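Local coordinates for protein formate dehydrogenase (Staphylococcus aureus, PDB 6TTB) that probably oxidises formate to carbon dioxide with NAD as hydride acceptor, the dinucleotide being bound by a Rossmann-type domain, at residues K60-E65 and G339-L344; G120-D125 and T274-I279; V152-I157 and G296-V301. All coordinates share one frame; numbering follows the deposited sequence.

Interaction 1 of 3, residues K60-E65 and G339-L344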
loop_
_atom_site.group_PDB
_atom_site.type_symbol
_atom_site.label_atom_id
_atom_site.label_comp_id
_atom_site.label_asym_id
_atom_site.label_seq_id
_atom_site.Cartn_x
_atom_site.Cartn_y
_atom_site.Cartn_z
ATOM N N LYS A 60 11.162 13.419 -31.493
ATOM C CA LYS A 60 11.540 13.141 -32.871
ATOM C C LYS A 60 11.148 14.298 -33.737
ATOM O O LYS A 60 11.997 14.879 -34.367
ATOM C CB LYS A 60 10.744 11.958 -33.393
ATOM C CG LYS A 60 11.170 11.336 -34.724
ATOM C CD LYS A 60 10.604 9.928 -34.599
ATOM C CE LYS A 60 10.190 9.654 -33.123
ATOM N NZ LYS A 60 10.076 8.206 -32.786
ATOM N N THR A 61 9.839 14.577 -33.808
ATOM C CA THR A 61 9.303 15.748 -34.471
ATOM C C THR A 61 9.816 17.026 -33.819
ATOM O O THR A 61 10.331 17.896 -34.505
ATOM C CB THR A 61 7.769 15.720 -34.522
ATOM O OG1 THR A 61 7.372 14.460 -34.006
ATOM C CG2 THR A 61 7.196 15.823 -35.929
ATOM N N PHE A 62 9.736 17.129 -32.492
ATOM C CA PHE A 62 10.148 18.358 -31.831
ATOM C C PHE A 62 11.561 18.718 -32.241
ATOM O O PHE A 62 11.865 19.881 -32.434
ATOM C CB PHE A 62 10.115 18.209 -30.323
ATOM C CG PHE A 62 10.675 19.404 -29.604
ATOM C CD1 PHE A 62 12.033 19.538 -29.401
ATOM C CD2 PHE A 62 9.847 20.408 -29.155
ATOM C CE1 PHE A 62 12.562 20.657 -28.769
ATOM C CE2 PHE A 62 10.368 21.502 -28.499
ATOM C CZ PHE A 62 11.732 21.638 -28.327
ATOM N N LEU A 63 12.435 17.711 -32.328
ATOM C CA LEU A 63 13.839 17.934 -32.680
ATOM C C LEU A 63 14.006 18.044 -34.189
ATOM O O LEU A 63 14.604 18.983 -34.667
ATOM C CB LEU A 63 14.702 16.793 -32.127
ATOM C CG LEU A 63 15.003 16.891 -30.633
ATOM C CD1 LEU A 63 15.889 15.753 -30.172
ATOM C CD2 LEU A 63 15.618 18.225 -30.309
ATOM N N GLU A 64 13.543 17.032 -34.922
ATOM C CA GLU A 64 13.678 16.996 -36.372
ATOM C C GLU A 64 12.878 18.136 -37.017
ATOM O O GLU A 64 12.863 18.274 -38.219
ATOM C CB GLU A 64 13.258 15.621 -36.926
ATOM C CG GLU A 64 14.277 14.493 -36.667
ATOM C CD GLU A 64 13.812 13.056 -36.981
ATOM O OE1 GLU A 64 13.443 12.766 -38.167
ATOM O OE2 GLU A 64 13.817 12.224 -36.051
ATOM N N GLU A 65 12.247 18.966 -36.209
ATOM C CA GLU A 65 11.478 20.082 -36.719
ATOM C C GLU A 65 12.292 21.342 -36.602
ATOM O O GLU A 65 11.823 22.399 -36.966
ATOM C CB GLU A 65 10.299 20.364 -35.802
ATOM C CG GLU A 65 9.107 20.963 -36.510
ATOM C CD GLU A 65 7.799 20.346 -36.016
ATOM O OE1 GLU A 65 7.170 20.942 -35.115
ATOM O OE2 GLU A 65 7.465 19.211 -36.462
ATOM N N GLY A 339 9.261 19.182 -19.548
ATOM C CA GLY A 339 10.500 19.701 -19.052
ATOM C C GLY A 339 11.644 19.491 -20.049
ATOM O O GLY A 339 12.357 20.441 -20.421
ATOM N N VAL A 340 11.831 18.238 -20.495
ATOM C CA VAL A 340 12.933 17.981 -21.395
ATOM C C VAL A 340 12.807 18.957 -22.556
ATOM O O VAL A 340 13.804 19.477 -23.036
ATOM C CB VAL A 340 12.989 16.511 -21.858
ATOM C CG1 VAL A 340 13.703 16.335 -23.189
ATOM C CG2 VAL A 340 13.661 15.644 -20.834
ATOM N N LYS A 341 11.559 19.191 -22.992
ATOM C CA LYS A 341 11.297 20.030 -24.152
ATOM C C LYS A 341 11.709 21.456 -23.833
ATOM O O LYS A 341 12.461 22.054 -24.591
ATOM C CB LYS A 341 9.843 19.933 -24.655
ATOM C CG LYS A 341 9.464 18.656 -25.394
ATOM C CD LYS A 341 8.452 18.890 -26.495
ATOM C CE LYS A 341 7.225 17.986 -26.398
ATOM N NZ LYS A 341 7.184 16.919 -27.443
ATOM N N ASP A 342 11.237 21.970 -22.701
ATOM C CA ASP A 342 11.562 23.346 -22.320
ATOM C C ASP A 342 13.085 23.545 -22.220
ATOM O O ASP A 342 13.653 24.549 -22.708
ATOM C CB ASP A 342 10.834 23.796 -21.055
ATOM C CG ASP A 342 11.020 25.280 -20.811
ATOM O OD1 ASP A 342 10.296 26.115 -21.501
ATOM O OD2 ASP A 342 11.906 25.632 -19.952
ATOM N N ILE A 343 13.754 22.587 -21.586
ATOM C CA ILE A 343 15.199 22.651 -21.433
ATOM C C ILE A 343 15.844 22.836 -22.802
ATOM O O ILE A 343 16.577 23.804 -23.007
ATOM C CB ILE A 343 15.694 21.380 -20.726
ATOM C CG1 ILE A 343 15.672 21.544 -19.202
ATOM C CG2 ILE A 343 17.048 20.938 -21.246
ATOM C CD1 ILE A 343 15.294 20.270 -18.457
ATOM N N LEU A 344 15.602 21.864 -23.708
ATOM C CA LEU A 344 16.185 21.864 -25.046
ATOM C C LEU A 344 15.924 23.203 -25.753
ATOM O O LEU A 344 16.753 23.669 -26.523
ATOM C CB LEU A 344 15.585 20.727 -25.845
ATOM C CG LEU A 344 15.857 19.325 -25.322
ATOM C CD1 LEU A 344 15.188 18.295 -26.217
ATOM C CD2 LEU A 344 17.330 19.042 -25.252
#
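Phe62 and Lys341 form the centre of an apolar contact between two helices that lie side by side on one face of the five-stranded parallel sheet, in the domain built on that sheet, apart from the seven-stranded NAD-binding domain. Helix 59-64 stands near the start of the modelled chain and helix 330-348 near its end, so segments near both modelled ends share one domain. The axes of the short segments run almost parallel, 5° apart, but 11.6 Å separates them, a gap bridged mainly by side chains, although the tip of the Phe62 ring also nears the Lys341 carbonyl. Phe62 spans it. With CG anti to the backbone N (chi1 174°), its ring reaches across to the other helix, where the aliphatic part of Lys341 passes over one face in the opposite sense. Lys341 CD comes to 3.4 Å from Phe62 CD2, and Lys341 CG sits above the same face, displaced toward the rim. Leu344, one helical turn further on, meets the far end of the ring obliquely, with its CB 4.2 Å from Phe62 CE1. Deeper toward the sheet, Leu63 and Leu344 cross at about a right angle and touch through their methyls, Leu63 CD2 to Leu344 CD1 at 4.1 Å. Below them lie sheet residues: Leu63 rests on Phe70 and Leu344 on Ile115. The Lys341 chain runs on toward helix 59-64, its NZ salt-bridged to Glu337 one turn earlier, while Phe62 has a cation-pi partner in Arg66. The chemistry is thus graded with depth: methyl groups meet near the sheet, whereas at the outer margin a lysine contributes its hydrocarbon chain to the ring and settles its charge elsewhere, which implies cohesion by dispersion and burial of apolar surface rather than by directed bonds.

Interaction 2 of 3, residues G120-D125 and T274-I279. With NAD (nicotinamide-adenine-dinucleotide), chain C.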
loop_
_atom_site.group_PDB
_atom_site.type_symbol
_atom_site.label_atom_id
_atom_site.label_comp_id
_atom_site.label_asym_id
_atom_site.label_seq_id
_atom_site.Cartn_x
_atom_site.Cartn_y
_atom_site.Cartn_z
ATOM N N GLY A 120 17.154 12.654 -10.952
ATOM C CA GLY A 120 18.133 11.772 -10.370
ATOM C C GLY A 120 19.252 11.514 -11.362
ATOM O O GLY A 120 19.059 10.805 -12.360
ATOM N N SER A 121 20.405 12.114 -11.094
ATOM C CA SER A 121 21.472 12.165 -12.058
ATOM C C SER A 121 22.642 11.368 -11.578
ATOM O O SER A 121 23.764 11.655 -11.946
ATOM C CB SER A 121 21.847 13.529 -12.294
ATOM O OG SER A 121 20.708 14.167 -12.806
ATOM N N ASP A 122 22.395 10.397 -10.722
ATOM C CA ASP A 122 23.578 9.747 -10.183
ATOM C C ASP A 122 24.171 8.864 -11.266
ATOM O O ASP A 122 25.268 8.409 -11.085
ATOM C CB ASP A 122 23.448 9.219 -8.739
ATOM C CG ASP A 122 22.067 8.611 -8.437
ATOM O OD1 ASP A 122 21.025 9.352 -8.603
ATOM O OD2 ASP A 122 22.006 7.375 -8.124
ATOM N N HIS A 123 23.543 8.801 -12.456
ATOM C CA HIS A 123 24.051 7.963 -13.548
ATOM C C HIS A 123 25.136 8.712 -14.315
ATOM O O HIS A 123 25.678 8.224 -15.322
ATOM C CB HIS A 123 22.900 7.463 -14.481
ATOM C CG HIS A 123 22.077 8.586 -15.089
ATOM N ND1 HIS A 123 21.250 9.452 -14.325
ATOM C CD2 HIS A 123 22.002 9.064 -16.348
ATOM C CE1 HIS A 123 20.753 10.420 -15.107
ATOM N NE2 HIS A 123 21.160 10.184 -16.353
ATOM N N VAL A 124 25.479 9.891 -13.841
ATOM C CA VAL A 124 26.441 10.723 -14.574
ATOM C C VAL A 124 27.563 11.076 -13.629
ATOM O O VAL A 124 27.281 11.557 -12.529
ATOM C CB VAL A 124 25.796 12.027 -15.134
ATOM C CG1 VAL A 124 26.778 12.830 -15.981
ATOM C CG2 VAL A 124 24.515 11.743 -15.938
ATOM N N ASP A 125 28.816 10.918 -14.109
ATOM C CA ASP A 125 30.001 11.303 -13.371
ATOM C C ASP A 125 30.082 12.827 -13.279
ATOM O O ASP A 125 30.660 13.453 -14.162
ATOM C CB ASP A 125 31.242 10.838 -14.109
ATOM C CG ASP A 125 32.463 10.848 -13.217
ATOM O OD1 ASP A 125 33.041 12.000 -12.930
ATOM O OD2 ASP A 125 32.830 9.755 -12.810
ATOM N N THR A 274 11.961 5.267 -1.485
ATOM C CA THR A 274 11.756 5.613 -2.841
ATOM C C THR A 274 12.624 6.841 -3.215
ATOM O O THR A 274 12.217 7.664 -4.089
ATOM C CB THR A 274 10.343 6.132 -2.925
ATOM O OG1 THR A 274 10.223 7.123 -1.872
ATOM C CG2 THR A 274 9.343 5.010 -2.817
ATOM N N ALA A 275 13.748 7.046 -2.479
ATOM C CA ALA A 275 14.662 8.139 -2.787
ATOM C C ALA A 275 15.784 7.608 -3.683
ATOM O O ALA A 275 15.643 7.664 -4.899
ATOM C CB ALA A 275 15.125 8.864 -1.562
ATOM N N ARG A 276 16.844 7.012 -3.127
ATOM C CA ARG A 276 17.784 6.314 -4.013
ATOM C C ARG A 276 18.328 5.039 -3.366
ATOM O O ARG A 276 18.694 5.044 -2.211
ATOM C CB ARG A 276 18.901 7.196 -4.629
ATOM C CG ARG A 276 18.601 8.682 -4.747
ATOM C CD ARG A 276 18.825 9.254 -6.132
ATOM N NE ARG A 276 18.724 10.731 -6.087
ATOM C CZ ARG A 276 19.724 11.585 -6.327
ATOM N NH1 ARG A 276 20.923 11.129 -6.636
ATOM N NH2 ARG A 276 19.532 12.893 -6.204
ATOM N N GLY A 277 18.468 3.984 -4.188
ATOM C CA GLY A 277 18.951 2.680 -3.764
ATOM C C GLY A 277 20.109 2.744 -2.773
ATOM O O GLY A 277 20.079 2.033 -1.754
ATOM N N LYS A 278 21.168 3.535 -3.112
ATOM C CA LYS A 278 22.481 3.403 -2.445
ATOM C C LYS A 278 22.422 3.916 -1.015
ATOM O O LYS A 278 23.363 3.704 -0.258
ATOM C CB LYS A 278 23.566 4.245 -3.135
ATOM C CG LYS A 278 24.906 3.565 -3.421
ATOM C CD LYS A 278 26.068 4.580 -3.364
ATOM C CE LYS A 278 27.402 4.104 -3.927
ATOM N NZ LYS A 278 27.948 2.974 -3.143
ATOM N N ILE A 279 21.382 4.663 -0.650
ATOM C CA ILE A 279 21.325 5.134 0.740
ATOM C C ILE A 279 21.246 3.927 1.665
ATOM O O ILE A 279 21.613 4.009 2.881
ATOM C CB ILE A 279 20.140 6.056 1.024
ATOM C CG1 ILE A 279 20.303 7.393 0.329
ATOM C CG2 ILE A 279 19.925 6.216 2.549
ATOM C CD1 ILE A 279 19.020 8.112 0.118
HETATM P PA NAD C . 14.258 17.915 -1.797
HETATM O O1A NAD C . 15.543 18.619 -2.075
HETATM O O2A NAD C . 12.935 18.656 -1.758
HETATM O O5B NAD C . 14.409 16.973 -0.499
HETATM C C5B NAD C . 15.700 16.662 0.064
HETATM C C4B NAD C . 15.768 17.277 1.440
HETATM O O4B NAD C . 16.558 16.398 2.264
HETATM C C3B NAD C . 16.418 18.680 1.511
HETATM O O3B NAD C . 15.528 19.768 1.761
HETATM C C2B NAD C . 17.490 18.575 2.602
HETATM O O2B NAD C . 17.356 19.553 3.612
HETATM C C1B NAD C . 17.374 17.139 3.133
HETATM N N9A NAD C . 18.675 16.481 3.294
HETATM C C8A NAD C . 19.893 16.919 2.791
HETATM N N7A NAD C . 20.919 16.226 3.228
HETATM C C5A NAD C . 20.373 15.338 4.154
HETATM C C6A NAD C . 20.945 14.362 5.021
HETATM N N6A NAD C . 22.241 14.152 5.164
HETATM N N1A NAD C . 20.105 13.715 5.868
HETATM C C2A NAD C . 18.787 13.955 5.771
HETATM N N3A NAD C . 18.137 14.807 4.974
HETATM C C4A NAD C . 18.984 15.482 4.189
HETATM O O3 NAD C . 14.116 16.788 -2.862
HETATM P PN NAD C . 12.786 16.005 -3.097
HETATM O O1N NAD C . 12.141 16.633 -4.305
HETATM O O2N NAD C . 12.012 15.934 -1.813
HETATM O O5D NAD C . 13.382 14.545 -3.466
HETATM C C5D NAD C . 13.533 13.549 -2.409
HETATM C C4D NAD C . 14.381 12.455 -2.957
HETATM O O4D NAD C . 13.522 11.556 -3.698
HETATM C C3D NAD C . 15.466 12.975 -3.931
HETATM O O3D NAD C . 16.780 12.834 -3.413
HETATM C C2D NAD C . 15.219 12.206 -5.232
HETATM O O2D NAD C . 16.355 11.567 -5.800
HETATM C C1D NAD C . 14.167 11.167 -4.891
HETATM N N1N NAD C . 13.185 11.099 -5.984
HETATM C C2N NAD C . 12.918 9.843 -6.612
HETATM C C3N NAD C . 11.978 9.752 -7.662
HETATM C C7N NAD C . 11.471 8.387 -8.131
HETATM O O7N NAD C . 11.052 8.277 -9.283
HETATM N N7N NAD C . 11.473 7.353 -7.267
HETATM C C4N NAD C . 11.487 10.985 -8.231
HETATM C C5N NAD C . 11.790 12.219 -7.617
HETATM C C6N NAD C . 12.665 12.255 -6.513
#
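Arg276 and Asp122 illustrate how one guanidinium can serve a protein partner and a cofactor together. The ionic part is a salt bridge in which Asp122 OD1 lies 2.7 Å from Arg276 NH1. The carboxylate and guanidinium planes are only 21° apart, yet OD1 approaches obliquely and Asp122 OD2 stays 4.2 Å from Arg276 NH1, leaving a bridge through one oxygen. Hydrogen bonding uses the NE edge of the group: Arg276 NE donates to the ribose hydroxyl oxygen O2D of NAD at 2.5 Å and 167°, with O2D near the guanidinium plane. A bend at chi2 (-128°) helps direct the chain between sugar and aspartate. Thr274 adds a backbone acceptor, its O taking a nearly straight bond from the carboxamide N7N of NAD at 3.3 Å. Van der Waals contact completes the set. Gly120 CA lies over one face of the guanidinium, 4.3 Å from Arg276 CZ, and the Ala275 methyl group packs against the same ribose. Two bonded partners should limit rotation of the guanidinium and help fix the nicotinamide ribose. The 120-125 loop, with its type I turn from Ser121 to Val124, connects strand 113-116 to helix 126-131, whose N-cap is Asp125; the 274-279 loop leads from strand 269-273 toward helix 282-291, and the salt bridge thus links the two domains beside the NAD pocket, to which Thr274, Ala275 and Arg276 belong.

Interaction 3 of 3, residues V152-I157 and G296-V301. With NAD (nicotinamide-adenine-dinucleotide), chain C.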
loop_
_atom_site.group_PDB
_atom_site.type_symbol
_atom_site.label_atom_id
_atom_site.label_comp_id
_atom_site.label_asym_id
_atom_site.label_seq_id
_atom_site.Cartn_x
_atom_site.Cartn_y
_atom_site.Cartn_z
ATOM N N VAL A 152 3.443 6.370 0.490
ATOM C CA VAL A 152 2.420 6.123 1.494
ATOM C C VAL A 152 1.775 4.794 1.173
ATOM O O VAL A 152 1.522 3.992 2.085
ATOM C CB VAL A 152 1.426 7.294 1.701
ATOM C CG1 VAL A 152 2.150 8.588 2.009
ATOM C CG2 VAL A 152 0.634 7.518 0.523
ATOM N N MET A 153 1.735 4.466 -0.122
ATOM C CA MET A 153 1.204 3.164 -0.533
ATOM C C MET A 153 2.067 2.059 0.068
ATOM O O MET A 153 1.554 1.121 0.721
ATOM C CB MET A 153 1.227 3.036 -2.035
ATOM C CG MET A 153 0.843 1.714 -2.546
ATOM S SD MET A 153 1.041 1.699 -4.357
ATOM C CE MET A 153 2.818 1.429 -4.511
ATOM N N ASP A 154 3.379 2.235 -0.074
ATOM C CA ASP A 154 4.338 1.334 0.538
ATOM C C ASP A 154 4.117 1.222 2.041
ATOM O O ASP A 154 4.167 0.094 2.558
ATOM C CB ASP A 154 5.776 1.720 0.207
ATOM C CG ASP A 154 6.200 1.558 -1.254
ATOM O OD1 ASP A 154 5.542 0.915 -1.989
ATOM O OD2 ASP A 154 7.245 2.019 -1.575
ATOM N N LEU A 155 3.951 2.365 2.769
ATOM C CA LEU A 155 3.646 2.253 4.211
ATOM C C LEU A 155 2.482 1.304 4.382
ATOM O O LEU A 155 2.609 0.306 5.028
ATOM C CB LEU A 155 3.267 3.591 4.855
ATOM C CG LEU A 155 4.392 4.443 5.481
ATOM C CD1 LEU A 155 5.664 3.614 5.802
ATOM C CD2 LEU A 155 4.724 5.552 4.553
ATOM N N LEU A 156 1.379 1.592 3.692
ATOM C CA LEU A 156 0.171 0.833 3.841
ATOM C C LEU A 156 0.426 -0.634 3.519
ATOM O O LEU A 156 0.135 -1.474 4.324
ATOM C CB LEU A 156 -0.897 1.460 2.942
ATOM C CG LEU A 156 -1.448 2.809 3.434
ATOM C CD1 LEU A 156 -2.140 3.562 2.327
ATOM C CD2 LEU A 156 -2.406 2.631 4.596
ATOM N N ILE A 157 0.998 -0.941 2.353
ATOM C CA ILE A 157 1.213 -2.341 1.950
ATOM C C ILE A 157 2.036 -3.041 3.019
ATOM O O ILE A 157 1.810 -4.173 3.342
ATOM C CB ILE A 157 1.925 -2.415 0.577
ATOM C CG1 ILE A 157 1.037 -1.927 -0.560
ATOM C CG2 ILE A 157 2.480 -3.818 0.306
ATOM C CD1 ILE A 157 1.723 -1.909 -1.893
ATOM N N GLY A 296 9.609 -5.255 7.521
ATOM C CA GLY A 296 9.437 -5.173 6.061
ATOM C C GLY A 296 10.225 -4.036 5.442
ATOM O O GLY A 296 10.531 -3.069 6.156
ATOM N N TYR A 297 10.523 -4.148 4.097
ATOM C CA TYR A 297 11.079 -3.031 3.286
ATOM C C TYR A 297 10.291 -2.914 1.982
ATOM O O TYR A 297 9.987 -3.929 1.310
ATOM C CB TYR A 297 12.590 -3.193 2.989
ATOM C CG TYR A 297 13.243 -2.162 2.051
ATOM C CD1 TYR A 297 13.199 -2.317 0.678
ATOM C CD2 TYR A 297 13.969 -1.070 2.527
ATOM C CE1 TYR A 297 13.862 -1.470 -0.190
ATOM C CE2 TYR A 297 14.581 -0.154 1.659
ATOM C CZ TYR A 297 14.552 -0.370 0.287
ATOM O OH TYR A 297 15.102 0.531 -0.625
ATOM N N ALA A 298 9.937 -1.671 1.648
ATOM C CA ALA A 298 9.477 -1.353 0.303
ATOM C C ALA A 298 10.182 -0.124 -0.223
ATOM O O ALA A 298 10.977 0.511 0.497
ATOM C CB ALA A 298 7.986 -1.175 0.229
ATOM N N GLY A 299 9.840 0.196 -1.490
ATOM C CA GLY A 299 10.459 1.226 -2.298
ATOM C C GLY A 299 10.603 0.760 -3.719
ATOM O O GLY A 299 10.352 -0.388 -3.982
ATOM N N ASP A 300 11.127 1.629 -4.596
ATOM C CA ASP A 300 11.185 1.354 -6.032
ATOM C C ASP A 300 12.557 1.754 -6.628
ATOM O O ASP A 300 12.661 1.921 -7.879
ATOM C CB ASP A 300 10.026 2.017 -6.793
ATOM C CG ASP A 300 10.199 3.530 -7.026
ATOM O OD1 ASP A 300 10.911 4.207 -6.206
ATOM O OD2 ASP A 300 9.646 4.041 -8.033
ATOM N N VAL A 301 13.583 1.933 -5.758
ATOM C CA VAL A 301 14.850 2.502 -6.235
ATOM C C VAL A 301 15.971 1.519 -5.928
ATOM O O VAL A 301 15.932 0.882 -4.878
ATOM C CB VAL A 301 15.136 3.886 -5.623
ATOM C CG1 VAL A 301 14.254 4.957 -6.179
ATOM C CG2 VAL A 301 15.072 3.874 -4.098
HETATM P PA NAD C . 14.258 17.915 -1.797
HETATM O O1A NAD C . 15.543 18.619 -2.075
HETATM O O2A NAD C . 12.935 18.656 -1.758
HETATM O O5B NAD C . 14.409 16.973 -0.499
HETATM C C5B NAD C . 15.700 16.662 0.064
HETATM C C4B NAD C . 15.768 17.277 1.440
HETATM O O4B NAD C . 16.558 16.398 2.264
HETATM C C3B NAD C . 16.418 18.680 1.511
HETATM O O3B NAD C . 15.528 19.768 1.761
HETATM C C2B NAD C . 17.490 18.575 2.602
HETATM O O2B NAD C . 17.356 19.553 3.612
HETATM C C1B NAD C . 17.374 17.139 3.133
HETATM N N9A NAD C . 18.675 16.481 3.294
HETATM C C8A NAD C . 19.893 16.919 2.791
HETATM N N7A NAD C . 20.919 16.226 3.228
HETATM C C5A NAD C . 20.373 15.338 4.154
HETATM C C6A NAD C . 20.945 14.362 5.021
HETATM N N6A NAD C . 22.241 14.152 5.164
HETATM N N1A NAD C . 20.105 13.715 5.868
HETATM C C2A NAD C . 18.787 13.955 5.771
HETATM N N3A NAD C . 18.137 14.807 4.974
HETATM C C4A NAD C . 18.984 15.482 4.189
HETATM O O3 NAD C . 14.116 16.788 -2.862
HETATM P PN NAD C . 12.786 16.005 -3.097
HETATM O O1N NAD C . 12.141 16.633 -4.305
HETATM O O2N NAD C . 12.012 15.934 -1.813
HETATM O O5D NAD C . 13.382 14.545 -3.466
HETATM C C5D NAD C . 13.533 13.549 -2.409
HETATM C C4D NAD C . 14.381 12.455 -2.957
HETATM O O4D NAD C . 13.522 11.556 -3.698
HETATM C C3D NAD C . 15.466 12.975 -3.931
HETATM O O3D NAD C . 16.780 12.834 -3.413
HETATM C C2D NAD C . 15.219 12.206 -5.232
HETATM O O2D NAD C . 16.355 11.567 -5.800
HETATM C C1D NAD C . 14.167 11.167 -4.891
HETATM N N1N NAD C . 13.185 11.099 -5.984
HETATM C C2N NAD C . 12.918 9.843 -6.612
HETATM C C3N NAD C . 11.978 9.752 -7.662
HETATM C C7N NAD C . 11.471 8.387 -8.131
HETATM O O7N NAD C . 11.052 8.277 -9.283
HETATM N N7N NAD C . 11.473 7.353 -7.267
HETATM C C4N NAD C . 11.487 10.985 -8.231
HETATM C C5N NAD C . 11.790 12.219 -7.617
HETATM C C6N NAD C . 12.665 12.255 -6.513
#
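Asp154 meets Ala298 where helix 144-160 packs on strand 294-299, their CA atoms 5.8 Å apart. From the helix, Asp154 CB points at the strand and lies 3.6 Å from the methyl carbon CB of Ala298. The next atom, Asp154 CG, which lies beside the backbone N and anti to the carbonyl carbon (chi1 -67°), is equally near that methyl. At the tip the two oxygens part company: OD1 remains near the Ala298 methyl, while OD2 reaches Gly299, 3.2 Å from its N, though the angle is too poor for a hydrogen bond. The approach is therefore close and polar at its end without being a directed bond. Beyond Gly299 the chain reaches the cofactor, where Asp300 OD1 accepts a weak hydrogen bond from the carboxamide N7N of NAD at 3.4 Å; its other oxygen, OD2, is held by Ser326 N. The helix faces a second subunit as well, with Leu156 packing on Leu156 of that subunit. A helix packed on a strand of a parallel sheet, with the strand's C-terminal end leading to the nicotinamide, is characteristic of the Rossmann-type domain of the D-2-hydroxyacid dehydrogenase family.

Interaction 3 is the buried core contact of the set, while interactions 1 and 2 are each only partly buried. Interaction 1 belongs to the five-stranded domain, its centre about 25 Å from that of interaction 2 and 35 Å from that of interaction 3. Interaction 2 joins both domains: 120-125 follows strand 113-116, on which helix 330-348 packs, and 274-279 follows strand 269-273, neighbour of the strand in interaction 3. Interactions 2 and 3 touch where Val301 packs on the backbone of 275-277, and both reach the NAD carboxamide. The chemistry follows position: ionic between loops 120-125 and 274-279, close-packed with a polar tip between helix and strand, and dispersive between the helices distant from the cofactor.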